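Local coordinates for ABC transporter, substrate-binding protein (Clostridium perfringens, PDB 4EDP) that probably captures a solute outside the cell membrane and hands it to the membrane subunits of an ABC importer, at residues Leu159-Pro171 / Ser227-Phe239. Sequence-based numbering, arbitrary orientation.
Sequences LWKPELKNKIAIP and SNGEIVAAVASDF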
ATOM      1  N   LEU A 159     -10.625 -16.146 -10.719  1.00 12.36           N
ATOM      2  CA  LEU A 159     -11.729 -15.249 -10.332  1.00 12.02           C
ATOM      3  C   LEU A 159     -12.756 -15.093 -11.465  1.00 11.94           C
ATOM      4  O   LEU A 159     -13.897 -14.719 -11.217  1.00 12.46           O
ATOM      5  CB  LEU A 159     -11.188 -13.869  -9.919  1.00 12.33           C
ATOM      6  CG  LEU A 159     -10.349 -13.850  -8.626  1.00 12.47           C
ATOM      7  CD1 LEU A 159      -9.696 -12.468  -8.445  1.00 13.33           C
ATOM      8  CD2 LEU A 159     -11.185 -14.232  -7.400  1.00 17.36           C
ATOM      9  N   TRP A 160     -12.341 -15.392 -12.694  1.00 11.32           N
ATOM     10  CA  TRP A 160     -13.210 -15.337 -13.875  1.00 12.06           C
ATOM     11  C   TRP A 160     -14.056 -16.585 -14.114  1.00 12.96           C
ATOM     12  O   TRP A 160     -14.884 -16.594 -15.023  1.00 14.08           O
ATOM     13  CB  TRP A 160     -12.385 -15.058 -15.137  1.00 11.16           C
ATOM     14  CG  TRP A 160     -12.030 -13.610 -15.381  1.00 11.35           C
ATOM     15  CD1 TRP A 160     -12.616 -12.790 -16.293  1.00 13.77           C
ATOM     16  CD2 TRP A 160     -11.030 -12.811 -14.714  1.00  9.80           C
ATOM     17  NE1 TRP A 160     -12.067 -11.537 -16.234  1.00 13.27           N
ATOM     18  CE2 TRP A 160     -11.091 -11.518 -15.276  1.00 13.94           C
ATOM     19  CE3 TRP A 160     -10.104 -13.055 -13.701  1.00 12.97           C
ATOM     20  CZ2 TRP A 160     -10.266 -10.483 -14.863  1.00 13.26           C
ATOM     21  CZ3 TRP A 160      -9.278 -12.028 -13.297  1.00 14.18           C
ATOM     22  CH2 TRP A 160      -9.363 -10.757 -13.873  1.00 13.52           C
ATOM     23  N   LYS A 161     -13.876 -17.627 -13.315  1.00 12.52           N
ATOM     24  CA  LYS A 161     -14.637 -18.874 -13.483  1.00 14.40           C
ATOM     25  C   LYS A 161     -16.139 -18.653 -13.427  1.00 13.33           C
ATOM     26  O   LYS A 161     -16.634 -17.924 -12.571  1.00 14.05           O
ATOM     27  CB  LYS A 161     -14.249 -19.901 -12.421  1.00 14.49           C
ATOM     28  CG  LYS A 161     -12.891 -20.532 -12.692  1.00 20.53           C
ATOM     29  CD  LYS A 161     -12.328 -21.302 -11.519  1.00 24.89           C
ATOM     30  CE  LYS A 161     -13.200 -22.412 -11.042  1.00 27.08           C
ATOM     31  NZ  LYS A 161     -12.367 -23.299 -10.150  1.00 27.49           N
ATOM     32  N   PRO A 162     -16.862 -19.302 -14.332  1.00 14.35           N
ATOM     33  CA  PRO A 162     -18.320 -19.165 -14.403  1.00 15.78           C
ATOM     34  C   PRO A 162     -19.011 -19.635 -13.133  1.00 16.46           C
ATOM     35  O   PRO A 162     -20.124 -19.197 -12.842  1.00 17.42           O
ATOM     36  CB  PRO A 162     -18.697 -20.018 -15.602  1.00 17.13           C
ATOM     37  CG  PRO A 162     -17.553 -20.938 -15.811  1.00 20.07           C
ATOM     38  CD  PRO A 162     -16.341 -20.205 -15.370  1.00 15.41           C
ATOM     39  N   GLU A 163     -18.367 -20.515 -12.364  1.00 15.84           N
ATOM     40  CA  GLU A 163     -18.985 -20.945 -11.115  1.00 16.89           C
ATOM     41  C   GLU A 163     -19.077 -19.817 -10.083  1.00 16.18           C
ATOM     42  O   GLU A 163     -19.825 -19.937  -9.083  1.00 17.84           O
ATOM     43  CB  GLU A 163     -18.224 -22.112 -10.478  1.00 18.17           C
ATOM     44  CG  GLU A 163     -18.267 -23.412 -11.223  1.00 21.60           C
ATOM     45  CD  GLU A 163     -17.323 -23.524 -12.422  1.00 26.87           C
ATOM     46  OE1 GLU A 163     -16.513 -22.604 -12.727  1.00 21.21           O
ATOM     47  OE2 GLU A 163     -17.400 -24.601 -13.063  1.00 31.49           O
ATOM     48  N   LEU A 164     -18.334 -18.733 -10.287  1.00 14.04           N
ATOM     49  CA  LEU A 164     -18.354 -17.612  -9.342  1.00 13.59           C
ATOM     50  C   LEU A 164     -19.369 -16.496  -9.642  1.00 14.47           C
ATOM     51  O   LEU A 164     -19.211 -15.378  -9.141  1.00 12.85           O
ATOM     52  CB  LEU A 164     -16.954 -17.039  -9.184  1.00 13.50           C
ATOM     53  CG  LEU A 164     -15.938 -17.915  -8.450  1.00 13.97           C
ATOM     54  CD1 LEU A 164     -14.525 -17.384  -8.629  1.00 14.03           C
ATOM     55  CD2 LEU A 164     -16.286 -18.029  -6.966  1.00 15.88           C
ATOM     56  N   LYS A 165     -20.398 -16.781 -10.450  1.00 14.45           N
ATOM     57  CA  LYS A 165     -21.442 -15.775 -10.725  1.00 14.49           C
ATOM     58  C   LYS A 165     -21.966 -15.231  -9.407  1.00 14.65           C
ATOM     59  O   LYS A 165     -22.307 -16.009  -8.513  1.00 14.82           O
ATOM     60  CB  LYS A 165     -22.672 -16.347 -11.416  1.00 16.13           C
ATOM     61  CG  LYS A 165     -22.518 -17.082 -12.698  1.00 18.22           C
ATOM     62  CD  LYS A 165     -21.959 -16.234 -13.770  1.00 13.89           C
ATOM     63  CE  LYS A 165     -22.042 -16.963 -15.126  1.00 12.32           C
ATOM     64  NZ  LYS A 165     -21.307 -16.230 -16.197  1.00 12.97           N
ATOM     65  N   ASN A 166     -22.031 -13.908  -9.286  1.00 14.03           N
ATOM     66  CA  ASN A 166     -22.575 -13.258  -8.108  1.00 13.42           C
ATOM     67  C   ASN A 166     -21.879 -13.710  -6.813  1.00 14.59           C
ATOM     68  O   ASN A 166     -22.539 -13.828  -5.787  1.00 15.27           O
ATOM     69  CB  ASN A 166     -24.072 -13.601  -7.970  1.00 15.32           C
ATOM     70  CG  ASN A 166     -24.853 -13.458  -9.270  1.00 16.32           C
ATOM     71  OD1 ASN A 166     -25.580 -14.385  -9.672  1.00 19.24           O
ATOM     72  ND2 ASN A 166     -24.726 -12.313  -9.927  1.00 12.84           N
ATOM     73  N   LYS A 167     -20.567 -13.937  -6.835  1.00 11.67           N
ATOM     74  CA  LYS A 167     -19.888 -14.433  -5.606  1.00 13.42           C
ATOM     75  C   LYS A 167     -18.580 -13.749  -5.208  1.00 12.39           C
ATOM     76  O   LYS A 167     -17.961 -14.164  -4.231  1.00 13.59           O
ATOM     77  CB  LYS A 167     -19.648 -15.938  -5.739  1.00 14.36           C
ATOM     78  CG  LYS A 167     -20.874 -16.789  -5.619  1.00 20.21           C
ATOM     79  CD  LYS A 167     -20.519 -18.259  -5.741  1.00 28.33           C
ATOM     80  CE  LYS A 167     -21.609 -19.146  -5.151  1.00 31.10           C
ATOM     81  NZ  LYS A 167     -22.944 -18.880  -5.716  1.00 28.14           N
ATOM     82  N   ILE A 168     -18.121 -12.729  -5.941  1.00 11.88           N
ATOM     83  CA  ILE A 168     -16.874 -12.067  -5.535  1.00 11.93           C
ATOM     84  C   ILE A 168     -16.996 -10.565  -5.310  1.00 12.81           C
ATOM     85  O   ILE A 168     -17.911  -9.915  -5.808  1.00 13.31           O
ATOM     86  CB  ILE A 168     -15.686 -12.309  -6.557  1.00 11.06           C
ATOM     87  CG1 ILE A 168     -15.748 -11.404  -7.780  1.00 12.29           C
ATOM     88  CG2 ILE A 168     -15.587 -13.802  -6.972  1.00 13.15           C
ATOM     89  CD1 ILE A 168     -14.528 -11.580  -8.718  1.00 12.95           C
ATOM     90  N   ALA A 169     -16.067 -10.037  -4.517  1.00 12.50           N
ATOM     91  CA  ALA A 169     -15.949  -8.599  -4.289  1.00 13.37           C
ATOM     92  C   ALA A 169     -14.521  -8.194  -4.668  1.00 12.36           C
ATOM     93  O   ALA A 169     -13.565  -8.936  -4.387  1.00 12.71           O
ATOM     94  CB  ALA A 169     -16.252  -8.217  -2.829  1.00 13.08           C
ATOM     95  N   ILE A 170     -14.389  -7.031  -5.293  1.00 12.00           N
ATOM     96  CA  ILE A 170     -13.097  -6.501  -5.709  1.00 12.76           C
ATOM     97  C   ILE A 170     -12.999  -5.039  -5.237  1.00 12.89           C
ATOM     98  O   ILE A 170     -14.012  -4.352  -5.057  1.00 14.82           O
ATOM     99  CB  ILE A 170     -12.873  -6.619  -7.240  1.00 12.24           C
ATOM    100  CG1 ILE A 170     -13.852  -5.736  -8.016  1.00 14.99           C
ATOM    101  CG2 ILE A 170     -12.997  -8.110  -7.690  1.00 11.66           C
ATOM    102  CD1 ILE A 170     -13.748  -5.834  -9.567  1.00 14.51           C
ATOM    103  N   PRO A 171     -11.775  -4.565  -5.000  1.00 12.93           N
ATOM    104  CA  PRO A 171     -11.591  -3.199  -4.563  1.00 13.54           C
ATOM    105  C   PRO A 171     -11.915  -2.207  -5.661  1.00 13.33           C
ATOM    106  O   PRO A 171     -11.624  -2.458  -6.846  1.00 14.29           O
ATOM    107  CB  PRO A 171     -10.093  -3.140  -4.222  1.00 13.49           C
ATOM    108  CG  PRO A 171      -9.485  -4.145  -5.094  1.00 14.90           C
ATOM    109  CD  PRO A 171     -10.489  -5.275  -5.115  1.00 13.52           C
ATOM    110  N   SER A 227     -19.769 -13.009   6.254  0.50 23.29           N
ATOM    111  CA  SER A 227     -20.603 -13.546   7.336  0.50 25.34           C
ATOM    112  C   SER A 227     -22.020 -13.848   6.864  0.50 26.57           C
ATOM    113  O   SER A 227     -22.628 -14.816   7.314  0.50 28.53           O
ATOM    114  CB  SER A 227     -20.638 -12.591   8.531  0.50 26.22           C
ATOM    115  OG  SER A 227     -19.359 -12.496   9.130  0.50 26.71           O
ATOM    116  N   ASN A 228     -22.551 -13.018   5.971  1.00 26.84           N
ATOM    117  CA  ASN A 228     -23.895 -13.235   5.432  1.00 29.03           C
ATOM    118  C   ASN A 228     -23.937 -14.175   4.227  1.00 28.15           C
ATOM    119  O   ASN A 228     -25.008 -14.452   3.697  1.00 29.64           O
ATOM    120  CB  ASN A 228     -24.534 -11.905   5.025  1.00 30.09           C
ATOM    121  CG  ASN A 228     -24.723 -10.959   6.196  1.00 35.45           C
ATOM    122  OD1 ASN A 228     -24.785 -11.382   7.356  1.00 40.70           O
ATOM    123  ND2 ASN A 228     -24.826  -9.667   5.897  1.00 40.07           N
ATOM    124  N   GLY A 229     -22.785 -14.651   3.777  1.00 26.75           N
ATOM    125  CA  GLY A 229     -22.737 -15.557   2.632  1.00 26.70           C
ATOM    126  C   GLY A 229     -22.990 -14.874   1.296  1.00 26.79           C
ATOM    127  O   GLY A 229     -23.307 -15.544   0.317  1.00 27.40           O
ATOM    128  N   GLU A 230     -22.838 -13.551   1.245  1.00 25.71           N
ATOM    129  CA  GLU A 230     -23.048 -12.791   0.007  1.00 24.85           C
ATOM    130  C   GLU A 230     -21.935 -12.998  -1.016  1.00 22.36           C
ATOM    131  O   GLU A 230     -22.139 -12.749  -2.208  1.00 22.96           O
ATOM    132  CB  GLU A 230     -23.114 -11.294   0.285  1.00 26.14           C
ATOM    133  CG  GLU A 230     -24.232 -10.838   1.196  1.00 33.39           C
ATOM    134  CD  GLU A 230     -24.180  -9.334   1.424  1.00 40.16           C
ATOM    135  OE1 GLU A 230     -23.889  -8.584   0.458  1.00 47.83           O
ATOM    136  OE2 GLU A 230     -24.433  -8.901   2.565  1.00 45.97           O
ATOM    137  N   ILE A 231     -20.748 -13.351  -0.531  1.00 18.38           N
ATOM    138  CA  ILE A 231     -19.594 -13.621  -1.377  1.00 17.54           C
ATOM    139  C   ILE A 231     -18.859 -14.836  -0.835  1.00 17.56           C
ATOM    140  O   ILE A 231     -18.954 -15.168   0.351  1.00 17.74           O
ATOM    141  CB  ILE A 231     -18.610 -12.410  -1.487  1.00 16.63           C
ATOM    142  CG1 ILE A 231     -18.080 -12.002  -0.103  1.00 15.36           C
ATOM    143  CG2 ILE A 231     -19.274 -11.209  -2.180  1.00 15.67           C
ATOM    144  CD1 ILE A 231     -17.098 -10.814  -0.101  1.00 14.27           C
ATOM    145  N   VAL A 232     -18.148 -15.493  -1.741  1.00 17.41           N
ATOM    146  CA  VAL A 232     -17.297 -16.651  -1.478  1.00 18.31           C
ATOM    147  C   VAL A 232     -15.829 -16.240  -1.569  1.00 15.95           C
ATOM    148  O   VAL A 232     -14.955 -16.897  -1.004  1.00 16.65           O
ATOM    149  CB  VAL A 232     -17.539 -17.735  -2.550  1.00 17.92           C
ATOM    150  CG1 VAL A 232     -16.409 -18.731  -2.603  1.00 23.26           C
ATOM    151  CG2 VAL A 232     -18.893 -18.416  -2.302  1.00 20.90           C
ATOM    152  N   ALA A 233     -15.550 -15.166  -2.314  1.00 14.79           N
ATOM    153  CA  ALA A 233     -14.169 -14.693  -2.497  1.00 13.62           C
ATOM    154  C   ALA A 233     -14.051 -13.188  -2.641  1.00 13.74           C
ATOM    155  O   ALA A 233     -14.973 -12.521  -3.120  1.00 12.64           O
ATOM    156  CB  ALA A 233     -13.536 -15.355  -3.742  1.00 13.82           C
ATOM    157  N   ALA A 234     -12.918 -12.647  -2.210  1.00 12.39           N
ATOM    158  CA  ALA A 234     -12.645 -11.223  -2.384  1.00 13.06           C
ATOM    159  C   ALA A 234     -11.160 -10.957  -2.582  1.00 13.71           C
ATOM    160  O   ALA A 234     -10.313 -11.613  -1.961  1.00 12.96           O
ATOM    161  CB  ALA A 234     -13.156 -10.388  -1.174  1.00 13.07           C
ATOM    162  N   VAL A 235     -10.836 -10.029  -3.472  1.00 12.66           N
ATOM    163  CA  VAL A 235      -9.453  -9.588  -3.614  1.00 11.94           C
ATOM    164  C   VAL A 235      -9.341  -8.566  -2.485  1.00 12.82           C
ATOM    165  O   VAL A 235     -10.076  -7.580  -2.472  1.00 14.13           O
ATOM    166  CB  VAL A 235      -9.169  -8.941  -4.973  1.00 12.80           C
ATOM    167  CG1 VAL A 235      -7.795  -8.292  -4.983  1.00 12.31           C
ATOM    168  CG2 VAL A 235      -9.329  -9.956  -6.093  1.00 12.63           C
ATOM    169  N   ALA A 236      -8.447  -8.799  -1.538  1.00 11.91           N
ATOM    170  CA  ALA A 236      -8.361  -7.948  -0.369  1.00 12.65           C
ATOM    171  C   ALA A 236      -6.973  -7.914   0.258  1.00 11.12           C
ATOM    172  O   ALA A 236      -6.171  -8.822   0.091  1.00 13.11           O
ATOM    173  CB  ALA A 236      -9.348  -8.447   0.656  1.00 13.89           C
ATOM    174  N   SER A 237      -6.739  -6.870   1.039  1.00 12.51           N
ATOM    175  CA  SER A 237      -5.469  -6.673   1.701  1.00 12.66           C
ATOM    176  C   SER A 237      -5.230  -7.635   2.851  1.00 13.21           C
ATOM    177  O   SER A 237      -6.159  -8.257   3.381  1.00 14.08           O
ATOM    178  CB  SER A 237      -5.423  -5.251   2.258  1.00 13.85           C
ATOM    179  OG  SER A 237      -6.351  -5.101   3.340  1.00 15.24           O
ATOM    180  N   ASP A 238      -3.964  -7.735   3.235  1.00 12.45           N
ATOM    181  CA  ASP A 238      -3.541  -8.503   4.383  1.00 14.06           C
ATOM    182  C   ASP A 238      -4.308  -8.047   5.632  1.00 14.56           C
ATOM    183  O   ASP A 238      -4.778  -8.881   6.420  1.00 14.12           O
ATOM    184  CB  ASP A 238      -2.020  -8.375   4.575  1.00 13.87           C
ATOM    185  CG  ASP A 238      -1.490  -6.929   4.399  1.00 18.00           C
ATOM    186  OD1 ASP A 238      -2.263  -5.944   4.384  1.00 20.45           O
ATOM    187  OD2 ASP A 238      -0.256  -6.791   4.293  1.00 22.72           O
ATOM    188  N   PHE A 239      -4.484  -6.737   5.784  1.00 14.76           N
ATOM    189  CA  PHE A 239      -5.239  -6.207   6.935  1.00 16.47           C
ATOM    190  C   PHE A 239      -6.696  -6.720   6.935  1.00 16.39           C
ATOM    191  O   PHE A 239      -7.240  -7.144   7.978  1.00 17.46           O
ATOM    192  CB  PHE A 239      -5.221  -4.669   6.961  1.00 18.45           C
ATOM    193  CG  PHE A 239      -6.029  -4.087   8.097  1.00 24.41           C
ATOM    194  CD1 PHE A 239      -5.481  -3.962   9.363  1.00 29.56           C
ATOM    195  CD2 PHE A 239      -7.351  -3.704   7.909  1.00 28.99           C
ATOM    196  CE1 PHE A 239      -6.240  -3.459  10.419  1.00 31.91           C
ATOM    197  CE2 PHE A 239      -8.101  -3.194   8.951  1.00 31.08           C
ATOM    198  CZ  PHE A 239      -7.547  -3.069  10.207  1.00 32.13           C
TER
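Two backbone amides grip the carbonyl oxygen of Lys167, and with them the parallel pairing of strands 168-171 and 233-237 begins. Val232 N lies 2.8 Å from Lys167 O, in the plane of that carbonyl, while Ala233 N makes the longer bond at 3.2 Å to Lys167 O, close to the C=O axis. Two successive N-H groups can converge on one acceptor because Val232 departs from extended geometry (psi -24°), an irregularity resembling a classic beta bulge just before strand 233-237. Beyond it the pairing settles: Ala169 N donates to Ala233 O, and Ala169 O accepts from Val235 N, so that Ala169 uses both its backbone groups on the same strand, bridging Ala233 and Val235.

On one face of this pair the methyls of Ala169 and Ala234 lie 4.1 Å apart (CB to CB), and Ile231 CD1 and Leu222 of helix 219-227 pack against Ala169. On the face of Ile168 and Ala233, Leu159 reaches across at about a right angle to Val235, and its CD1 presses on Val235 CG2 at 3.5 Å, tighter than usual van der Waals contact. Val235 holds CG2 anti to its carbonyl carbon and CG1 anti to its N (chi1 170°); CG1 and CB meet Pro171 CD. Where the pairing starts, the aliphatic part of the partly exposed Lys167 runs alongside Val232, CD lying 3.8 Å from Val232 CG2, before its side chain bends at chi4.

Strand 168-171 also pairs in parallel with strand 212-216, and strand 233-237 antiparallel with 135-145, placing this junction inside the sheet of one lobe of a periplasmic-binding-protein fold. The hydrogen bonds joining the two segments are all backbone to backbone and set the register, while the side-chain contacts on both faces are apolar.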